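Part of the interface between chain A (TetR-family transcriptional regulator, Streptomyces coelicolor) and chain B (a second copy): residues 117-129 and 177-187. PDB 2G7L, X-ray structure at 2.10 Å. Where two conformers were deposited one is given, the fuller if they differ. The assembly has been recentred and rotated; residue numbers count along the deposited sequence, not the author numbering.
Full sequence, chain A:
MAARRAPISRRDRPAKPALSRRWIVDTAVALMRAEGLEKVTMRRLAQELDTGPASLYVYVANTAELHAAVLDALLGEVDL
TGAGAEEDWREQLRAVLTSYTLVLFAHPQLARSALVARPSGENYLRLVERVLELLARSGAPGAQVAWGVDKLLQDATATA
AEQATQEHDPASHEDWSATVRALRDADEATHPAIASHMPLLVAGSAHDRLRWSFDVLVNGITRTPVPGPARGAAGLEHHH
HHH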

# COMPACT_ATOMS: atom_id res chain seq x y z
N ALA A 117 6.87 -5.02 -6.46
CA ALA A 117 8.32 -5.38 -6.33
C ALA A 117 9.08 -4.16 -5.87
O ALA A 117 9.00 -3.12 -6.49
CB ALA A 117 8.89 -5.96 -7.63
N ARG A 118 9.73 -4.28 -4.70
CA ARG A 118 10.49 -3.18 -4.16
C ARG A 118 11.78 -3.02 -4.97
O ARG A 118 12.33 -4.03 -5.42
CB ARG A 118 10.89 -3.46 -2.70
CG ARG A 118 9.78 -3.20 -1.70
CD ARG A 118 10.28 -3.40 -0.32
NE ARG A 118 10.53 -4.79 -0.06
CZ ARG A 118 11.13 -5.26 1.04
NH1 ARG A 118 11.55 -4.42 1.98
NH2 ARG A 118 11.32 -6.57 1.16
N PRO A 119 12.29 -1.77 -5.06
CA PRO A 119 13.62 -1.56 -5.59
C PRO A 119 14.67 -2.42 -4.90
O PRO A 119 14.47 -2.91 -3.76
CB PRO A 119 13.87 -0.07 -5.32
CG PRO A 119 12.52 0.52 -5.41
CD PRO A 119 11.68 -0.50 -4.66
N SER A 120 15.80 -2.62 -5.59
CA SER A 120 16.87 -3.43 -5.08
C SER A 120 18.23 -2.85 -5.53
O SER A 120 19.23 -3.52 -5.44
CB SER A 120 16.72 -4.87 -5.56
OG SER A 120 16.80 -4.95 -6.98
N GLY A 121 18.28 -1.61 -5.98
CA GLY A 121 19.55 -1.12 -6.47
C GLY A 121 20.29 -0.39 -5.39
O GLY A 121 19.87 -0.38 -4.23
N GLU A 122 21.38 0.28 -5.78
CA GLU A 122 22.24 0.92 -4.78
C GLU A 122 21.59 2.03 -3.96
O GLU A 122 21.88 2.17 -2.76
CB GLU A 122 23.58 1.45 -5.37
CG GLU A 122 24.64 1.69 -4.25
CD GLU A 122 24.61 0.61 -3.12
OE1 GLU A 122 25.00 -0.56 -3.38
OE2 GLU A 122 24.21 0.93 -1.96
N ASN A 123 20.75 2.82 -4.61
CA ASN A 123 20.13 3.95 -3.98
C ASN A 123 19.10 3.51 -2.90
O ASN A 123 18.93 4.20 -1.88
CB ASN A 123 19.47 4.83 -5.03
CG ASN A 123 20.51 5.54 -5.95
OD1 ASN A 123 21.54 6.00 -5.47
ND2 ASN A 123 20.18 5.68 -7.23
N TYR A 124 18.45 2.36 -3.13
CA TYR A 124 17.42 1.86 -2.24
C TYR A 124 18.12 1.23 -1.07
O TYR A 124 17.76 1.50 0.08
CB TYR A 124 16.46 0.84 -2.91
CG TYR A 124 15.24 0.48 -2.03
CD1 TYR A 124 14.22 1.40 -1.83
CD2 TYR A 124 15.12 -0.75 -1.42
CE1 TYR A 124 13.07 1.09 -1.02
CE2 TYR A 124 13.98 -1.07 -0.62
CZ TYR A 124 12.97 -0.13 -0.43
OH TYR A 124 11.81 -0.39 0.35
N LEU A 125 19.13 0.41 -1.35
CA LEU A 125 19.99 -0.11 -0.28
C LEU A 125 20.62 1.01 0.59
O LEU A 125 20.79 0.81 1.79
CB LEU A 125 21.08 -1.02 -0.88
CG LEU A 125 20.77 -2.52 -0.82
CD1 LEU A 125 19.40 -2.82 -1.45
CD2 LEU A 125 21.88 -3.27 -1.55
N ARG A 126 20.93 2.16 -0.00
CA ARG A 126 21.40 3.31 0.75
C ARG A 126 20.32 4.00 1.59
O ARG A 126 20.59 4.44 2.73
CB ARG A 126 22.09 4.36 -0.15
CG ARG A 126 23.58 3.98 -0.48
CD ARG A 126 24.26 5.09 -1.32
NE ARG A 126 23.27 5.90 -2.05
CZ ARG A 126 23.02 7.20 -1.84
NH1 ARG A 126 23.71 7.87 -0.91
NH2 ARG A 126 22.07 7.82 -2.57
N LEU A 127 19.14 4.18 1.00
CA LEU A 127 17.95 4.57 1.76
C LEU A 127 17.71 3.64 2.90
O LEU A 127 17.59 4.10 4.01
CB LEU A 127 16.70 4.62 0.89
CG LEU A 127 15.40 5.02 1.61
CD1 LEU A 127 15.33 6.54 1.81
CD2 LEU A 127 14.26 4.58 0.66
N VAL A 128 17.65 2.34 2.68
CA VAL A 128 17.40 1.45 3.80
C VAL A 128 18.46 1.49 4.89
O VAL A 128 18.11 1.53 6.07
CB VAL A 128 16.75 -0.02 3.49
CG1 VAL A 128 16.22 -0.23 2.05
CG2 VAL A 128 17.39 -1.25 4.23
N GLU A 129 19.75 1.54 4.49
CA GLU A 129 20.88 1.58 5.44
C GLU A 129 20.69 2.79 6.38
O GLU A 129 20.81 2.68 7.56
CB GLU A 129 22.22 1.68 4.64
CG GLU A 129 23.41 2.06 5.49
CD GLU A 129 23.86 0.91 6.31
OE1 GLU A 129 23.37 -0.21 5.99
OE2 GLU A 129 24.67 1.10 7.28
N SER B 177 13.11 -12.82 -3.73
CA SER B 177 12.98 -11.46 -4.32
C SER B 177 14.34 -10.75 -4.48
O SER B 177 15.31 -11.11 -3.80
CB SER B 177 12.02 -10.57 -3.52
OG SER B 177 12.72 -9.80 -2.57
N ALA B 178 14.42 -9.80 -5.43
CA ALA B 178 15.68 -9.14 -5.77
C ALA B 178 16.14 -8.29 -4.60
O ALA B 178 17.35 -8.21 -4.31
CB ALA B 178 15.53 -8.29 -7.01
N THR B 179 15.19 -7.66 -3.92
CA THR B 179 15.49 -6.87 -2.74
C THR B 179 16.12 -7.74 -1.64
O THR B 179 17.10 -7.34 -1.04
CB THR B 179 14.24 -6.18 -2.22
OG1 THR B 179 13.71 -5.39 -3.29
CG2 THR B 179 14.58 -5.30 -1.01
N VAL B 180 15.58 -8.94 -1.43
CA VAL B 180 16.03 -9.84 -0.38
C VAL B 180 17.44 -10.33 -0.68
O VAL B 180 18.29 -10.35 0.23
CB VAL B 180 15.04 -10.99 -0.10
CG1 VAL B 180 15.64 -12.06 0.88
CG2 VAL B 180 13.72 -10.42 0.47
N ARG B 181 17.69 -10.67 -1.95
CA ARG B 181 19.05 -11.06 -2.40
C ARG B 181 20.07 -9.92 -2.19
O ARG B 181 21.15 -10.15 -1.61
CB ARG B 181 19.04 -11.53 -3.87
CG ARG B 181 18.27 -12.85 -4.06
CD ARG B 181 18.42 -13.55 -5.44
NE ARG B 181 17.79 -12.80 -6.54
CZ ARG B 181 16.49 -12.84 -6.84
NH1 ARG B 181 15.64 -13.57 -6.10
NH2 ARG B 181 16.03 -12.12 -7.88
N ALA B 182 19.71 -8.70 -2.61
CA ALA B 182 20.59 -7.55 -2.52
C ALA B 182 20.94 -7.20 -1.06
O ALA B 182 22.05 -6.71 -0.78
CB ALA B 182 19.98 -6.35 -3.24
N LEU B 183 19.99 -7.44 -0.16
CA LEU B 183 20.17 -7.21 1.27
C LEU B 183 21.11 -8.27 1.85
O LEU B 183 22.06 -7.91 2.56
CB LEU B 183 18.84 -7.18 2.03
CG LEU B 183 18.03 -5.91 2.40
CD1 LEU B 183 18.70 -4.49 2.19
CD2 LEU B 183 16.59 -5.92 1.98
N ARG B 184 20.87 -9.56 1.55
CA ARG B 184 21.82 -10.62 1.92
C ARG B 184 23.29 -10.40 1.41
O ARG B 184 24.24 -10.85 2.06
CB ARG B 184 21.30 -12.02 1.53
CG ARG B 184 19.83 -12.25 1.84
CD ARG B 184 19.37 -13.71 1.77
NE ARG B 184 19.20 -14.25 3.12
CZ ARG B 184 18.07 -14.74 3.64
NH1 ARG B 184 16.96 -14.83 2.92
NH2 ARG B 184 18.07 -15.18 4.90
N ASP B 185 23.46 -9.68 0.30
CA ASP B 185 24.74 -9.47 -0.39
C ASP B 185 25.41 -8.14 -0.08
O ASP B 185 26.60 -7.97 -0.41
CB ASP B 185 24.58 -9.46 -1.92
CG ASP B 185 24.25 -10.81 -2.49
OD1 ASP B 185 24.73 -11.84 -1.94
OD2 ASP B 185 23.53 -10.84 -3.51
N ALA B 186 24.64 -7.18 0.46
CA ALA B 186 25.21 -5.92 0.96
C ALA B 186 26.43 -6.26 1.81
O ALA B 186 26.42 -7.23 2.59
CB ALA B 186 24.19 -5.11 1.76
N ASP B 187 27.49 -5.48 1.63
CA ASP B 187 28.75 -5.71 2.32
C ASP B 187 28.74 -5.05 3.68
O ASP B 187 28.53 -3.84 3.77
CB ASP B 187 29.96 -5.22 1.47
CG ASP B 187 30.22 -6.10 0.22
OD1 ASP B 187 30.42 -7.34 0.35
OD2 ASP B 187 30.23 -5.55 -0.91
O HOH W 1 12.23 -6.66 -5.28
O HOH W 2 11.00 -8.00 -1.06

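Along chain A, contact begins at A:Arg118, whose CA-to-CB bond points toward chain B. The methyl CG2 of B:Thr179 lies over one face of its guanidinium. Its carbonyl is close to the same threonine, A:Arg118 O to B:Thr179 OG1 being 2.9 Å, but the angle is too poor for a hydrogen bond. A:Arg118 O accepts a hydrogen bond from water 1 at 2.6 Å, while A:Arg118 NH2 donates to water 2 at 2.7 Å; water 2 also bonds B:Ser177 OG at 2.9 Å, bridging the chains.

A:Pro119 turns its CB away and contributes its carbonyl: B:Thr179 OG1 donates to A:Pro119 O at 2.6 Å, the one direct hydrogen bond between the stretches. A:Ser120 packs closely over the start of the opposing helix, with OG 3.6 Å from B:Ala178 CB and CB 3.6 Å from B:Thr179 N.

From A:Glu122 the chain is helical, and its axis is inclined at 67° to that of helix 178-185, with a closest approach of 10.9 Å. The contact here is apolar. A:Leu125 covers B:Ala182 and B:Leu183, with CD2 4.0 Å from B:Ala182 CB and CD1 4.1 Å from B:Leu183 CD1. One turn later, A:Val128 CG2 reaches the same B:Leu183 CD1 at 4.0 Å, so both residues converge on one methyl.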